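Local coordinates for protein yeast glycogen phosphorylase (PDB 1YGP) that belongs to the glycogen phosphorylases, carbohydrate phosphorylases of the GT-B clan that carry covalently bound pyridoxal-5'-phosphate, at residues A[728-736]-A[845-856]. Sequence-based numbering, arbitrary orientation.
Sequences KFVMNGGLI and WLKKSVLSLANV. With PLP (pyridoxal-5'-phosphate), chain E.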
# COMPACT_ATOMS: atom_id res chain seq x y z
N LYS A 728 11.57 21.45 25.91
CA LYS A 728 11.26 20.07 26.27
C LYS A 728 12.16 19.57 27.38
O LYS A 728 11.70 18.80 28.21
CB LYS A 728 11.43 19.10 25.08
CG LYS A 728 10.47 19.34 23.93
CD LYS A 728 10.90 18.54 22.73
CE LYS A 728 10.19 19.08 21.52
NZ LYS A 728 10.65 18.24 20.42
N PHE A 729 13.42 20.00 27.40
CA PHE A 729 14.33 19.64 28.47
C PHE A 729 13.95 20.39 29.73
O PHE A 729 13.86 19.78 30.81
CB PHE A 729 15.75 19.99 28.12
CG PHE A 729 16.37 19.00 27.16
CD1 PHE A 729 16.72 17.72 27.61
CD2 PHE A 729 16.58 19.34 25.83
CE1 PHE A 729 17.28 16.80 26.73
CE2 PHE A 729 17.13 18.41 24.96
CZ PHE A 729 17.48 17.14 25.40
N VAL A 730 13.63 21.68 29.62
CA VAL A 730 13.28 22.44 30.81
C VAL A 730 12.03 21.86 31.46
O VAL A 730 12.11 21.54 32.65
CB VAL A 730 13.09 23.92 30.41
CG1 VAL A 730 12.49 24.73 31.53
CG2 VAL A 730 14.47 24.49 30.10
N MET A 731 10.95 21.58 30.71
CA MET A 731 9.70 20.99 31.24
C MET A 731 9.86 19.66 32.00
O MET A 731 8.96 19.15 32.67
CB MET A 731 8.73 20.78 30.07
CG MET A 731 7.29 20.36 30.36
SD MET A 731 6.23 20.67 28.92
CE MET A 731 6.19 22.45 28.97
N ASN A 732 11.05 19.09 31.90
CA ASN A 732 11.34 17.83 32.51
C ASN A 732 12.45 17.93 33.55
O ASN A 732 13.02 16.91 33.94
CB ASN A 732 11.67 16.85 31.37
CG ASN A 732 10.43 16.28 30.66
OD1 ASN A 732 9.81 15.33 31.12
ND2 ASN A 732 10.01 16.79 29.52
N GLY A 733 12.76 19.15 34.02
CA GLY A 733 13.76 19.36 35.07
C GLY A 733 15.21 19.19 34.63
O GLY A 733 16.11 19.00 35.47
N GLY A 734 15.51 19.27 33.35
CA GLY A 734 16.88 19.13 32.88
C GLY A 734 17.52 20.49 32.94
O GLY A 734 16.80 21.51 32.83
N LEU A 735 18.83 20.59 33.15
CA LEU A 735 19.45 21.91 33.14
C LEU A 735 20.13 22.17 31.80
O LEU A 735 20.48 21.23 31.09
CB LEU A 735 20.41 21.99 34.32
CG LEU A 735 19.87 21.81 35.77
CD1 LEU A 735 20.88 22.43 36.72
CD2 LEU A 735 18.56 22.55 36.04
N ILE A 736 20.31 23.42 31.38
CA ILE A 736 20.83 23.80 30.07
C ILE A 736 22.26 24.31 30.29
O ILE A 736 22.48 25.06 31.26
CB ILE A 736 20.04 25.00 29.43
CG1 ILE A 736 18.53 24.73 29.38
CG2 ILE A 736 20.60 25.30 28.05
CD1 ILE A 736 17.99 23.52 28.61
N TRP A 845 21.33 21.47 43.04
CA TRP A 845 20.98 21.00 41.70
C TRP A 845 19.48 20.73 41.55
O TRP A 845 18.81 21.17 40.60
CB TRP A 845 21.75 19.72 41.41
CG TRP A 845 21.66 19.31 39.95
CD1 TRP A 845 20.69 18.44 39.54
CD2 TRP A 845 22.48 19.73 38.93
NE1 TRP A 845 20.89 18.30 38.26
CE2 TRP A 845 21.93 19.04 37.85
CE3 TRP A 845 23.57 20.56 38.74
CZ2 TRP A 845 22.47 19.16 36.57
CZ3 TRP A 845 24.11 20.69 37.46
CH2 TRP A 845 23.57 20.00 36.38
N LEU A 846 18.92 20.01 42.51
CA LEU A 846 17.51 19.66 42.54
C LEU A 846 16.60 20.87 42.67
O LEU A 846 15.49 20.90 42.13
CB LEU A 846 17.34 18.66 43.69
CG LEU A 846 17.26 17.12 43.38
CD1 LEU A 846 17.92 16.73 42.06
CD2 LEU A 846 17.95 16.40 44.51
N LYS A 847 17.05 21.93 43.32
CA LYS A 847 16.28 23.14 43.43
C LYS A 847 16.24 23.78 42.07
O LYS A 847 15.18 24.24 41.67
CB LYS A 847 16.91 24.13 44.40
N LYS A 848 17.32 23.76 41.29
CA LYS A 848 17.30 24.33 39.94
C LYS A 848 16.31 23.61 39.02
O LYS A 848 15.55 24.23 38.28
CB LYS A 848 18.67 24.24 39.30
CG LYS A 848 19.67 25.12 40.03
CD LYS A 848 21.04 25.04 39.38
CE LYS A 848 21.85 26.15 39.99
NZ LYS A 848 23.08 26.29 39.24
N SER A 849 16.27 22.29 39.14
CA SER A 849 15.34 21.45 38.40
C SER A 849 13.87 21.74 38.77
O SER A 849 13.05 21.95 37.86
CB SER A 849 15.74 20.01 38.69
OG SER A 849 14.96 19.08 37.97
N VAL A 850 13.50 21.80 40.06
CA VAL A 850 12.11 22.05 40.49
C VAL A 850 11.69 23.43 40.04
O VAL A 850 10.61 23.62 39.49
CB VAL A 850 11.94 21.97 42.03
CG1 VAL A 850 10.52 22.28 42.41
CG2 VAL A 850 12.20 20.54 42.52
N LEU A 851 12.55 24.42 40.22
CA LEU A 851 12.23 25.75 39.76
C LEU A 851 12.09 25.78 38.25
O LEU A 851 11.17 26.47 37.79
CB LEU A 851 13.31 26.69 40.26
CG LEU A 851 13.23 26.93 41.76
CD1 LEU A 851 14.45 27.71 42.18
CD2 LEU A 851 11.92 27.61 42.15
N SER A 852 12.90 25.06 37.46
CA SER A 852 12.73 24.99 36.01
C SER A 852 11.29 24.62 35.66
O SER A 852 10.58 25.40 35.02
CB SER A 852 13.68 23.96 35.43
OG SER A 852 14.99 24.47 35.36
N LEU A 853 10.84 23.47 36.19
CA LEU A 853 9.48 22.98 36.04
C LEU A 853 8.41 23.99 36.38
O LEU A 853 7.47 24.23 35.63
CB LEU A 853 9.25 21.82 36.96
CG LEU A 853 9.12 20.49 36.34
CD1 LEU A 853 7.74 20.38 35.66
CD2 LEU A 853 10.35 20.28 35.48
N ALA A 854 8.61 24.58 37.54
CA ALA A 854 7.71 25.55 38.10
C ALA A 854 7.48 26.72 37.18
O ALA A 854 6.37 27.24 37.10
CB ALA A 854 8.28 26.01 39.43
N ASN A 855 8.50 27.12 36.42
CA ASN A 855 8.39 28.27 35.54
C ASN A 855 8.43 27.98 34.04
O ASN A 855 8.46 28.89 33.20
CB ASN A 855 9.48 29.24 35.91
CG ASN A 855 9.36 29.73 37.34
OD1 ASN A 855 8.41 30.39 37.77
ND2 ASN A 855 10.33 29.36 38.16
N VAL A 856 8.37 26.70 33.62
CA VAL A 856 8.38 26.37 32.21
C VAL A 856 7.05 26.70 31.50
O VAL A 856 7.01 26.93 30.29
CB VAL A 856 8.70 24.88 32.04
CG1 VAL A 856 7.51 23.98 32.37
CG2 VAL A 856 9.18 24.70 30.60
N1 PLP E . 13.30 16.52 16.37
C2 PLP E . 12.65 15.83 17.35
C2A PLP E . 12.59 14.33 17.25
C3 PLP E . 12.05 16.51 18.40
O3 PLP E . 11.34 15.82 19.35
C4 PLP E . 12.12 17.89 18.46
C4A PLP E . 11.84 18.57 19.65
C5 PLP E . 12.77 18.57 17.45
C6 PLP E . 13.36 17.88 16.41
C5A PLP E . 12.96 20.11 17.51
O4P PLP E . 14.17 20.40 18.24
P PLP E . 15.24 21.46 17.77
O1P PLP E . 14.52 22.47 16.96
O2P PLP E . 15.64 22.16 19.16
O3P PLP E . 16.45 20.73 17.29
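L735 lays its CD1 methyl over one face of the W845 indole, 3.5 Å from the centroid of the six-membered ring and 5° off its normal, a CH-pi contact. The other branch, CD2, turns to the helix backbone and meets K848 CB at 3.7 Å; the ammonium end of K848 leads away to a salt bridge with E837. The next residue, S849, donates from OG to G733 O (2.8 Å) on a lone pair in the carbonyl plane. With OG swung opposite the backbone N (chi1 -176°), the hydroxyl lies against this glycine carbonyl, and a further hydrogen bond with W567 NE1 helps fix its rotation. G733, at positive phi, is the C-prime residue of a Schellman motif that ends helix 724-730, with G734 N bonded to F729 O and G733 N to V730 O; the chain then enters strand 735-739 of the parallel sheet in the C-terminal Rossmann-like half of this GT-B fold. At the other end of the contact V856 CG2 packs on V730 CG1 at 3.4 Å, while V856 CG1 meets M731 CE at 4.0 Å. N732 points away from helix 842-856; its ND2 bonds K728 O (2.9 Å), the carbonyl of the very lysine whose NZ is joined covalently to C4A of pyridoxal-5'-phosphate, and W521 O and N526 ND2 also hold this amide.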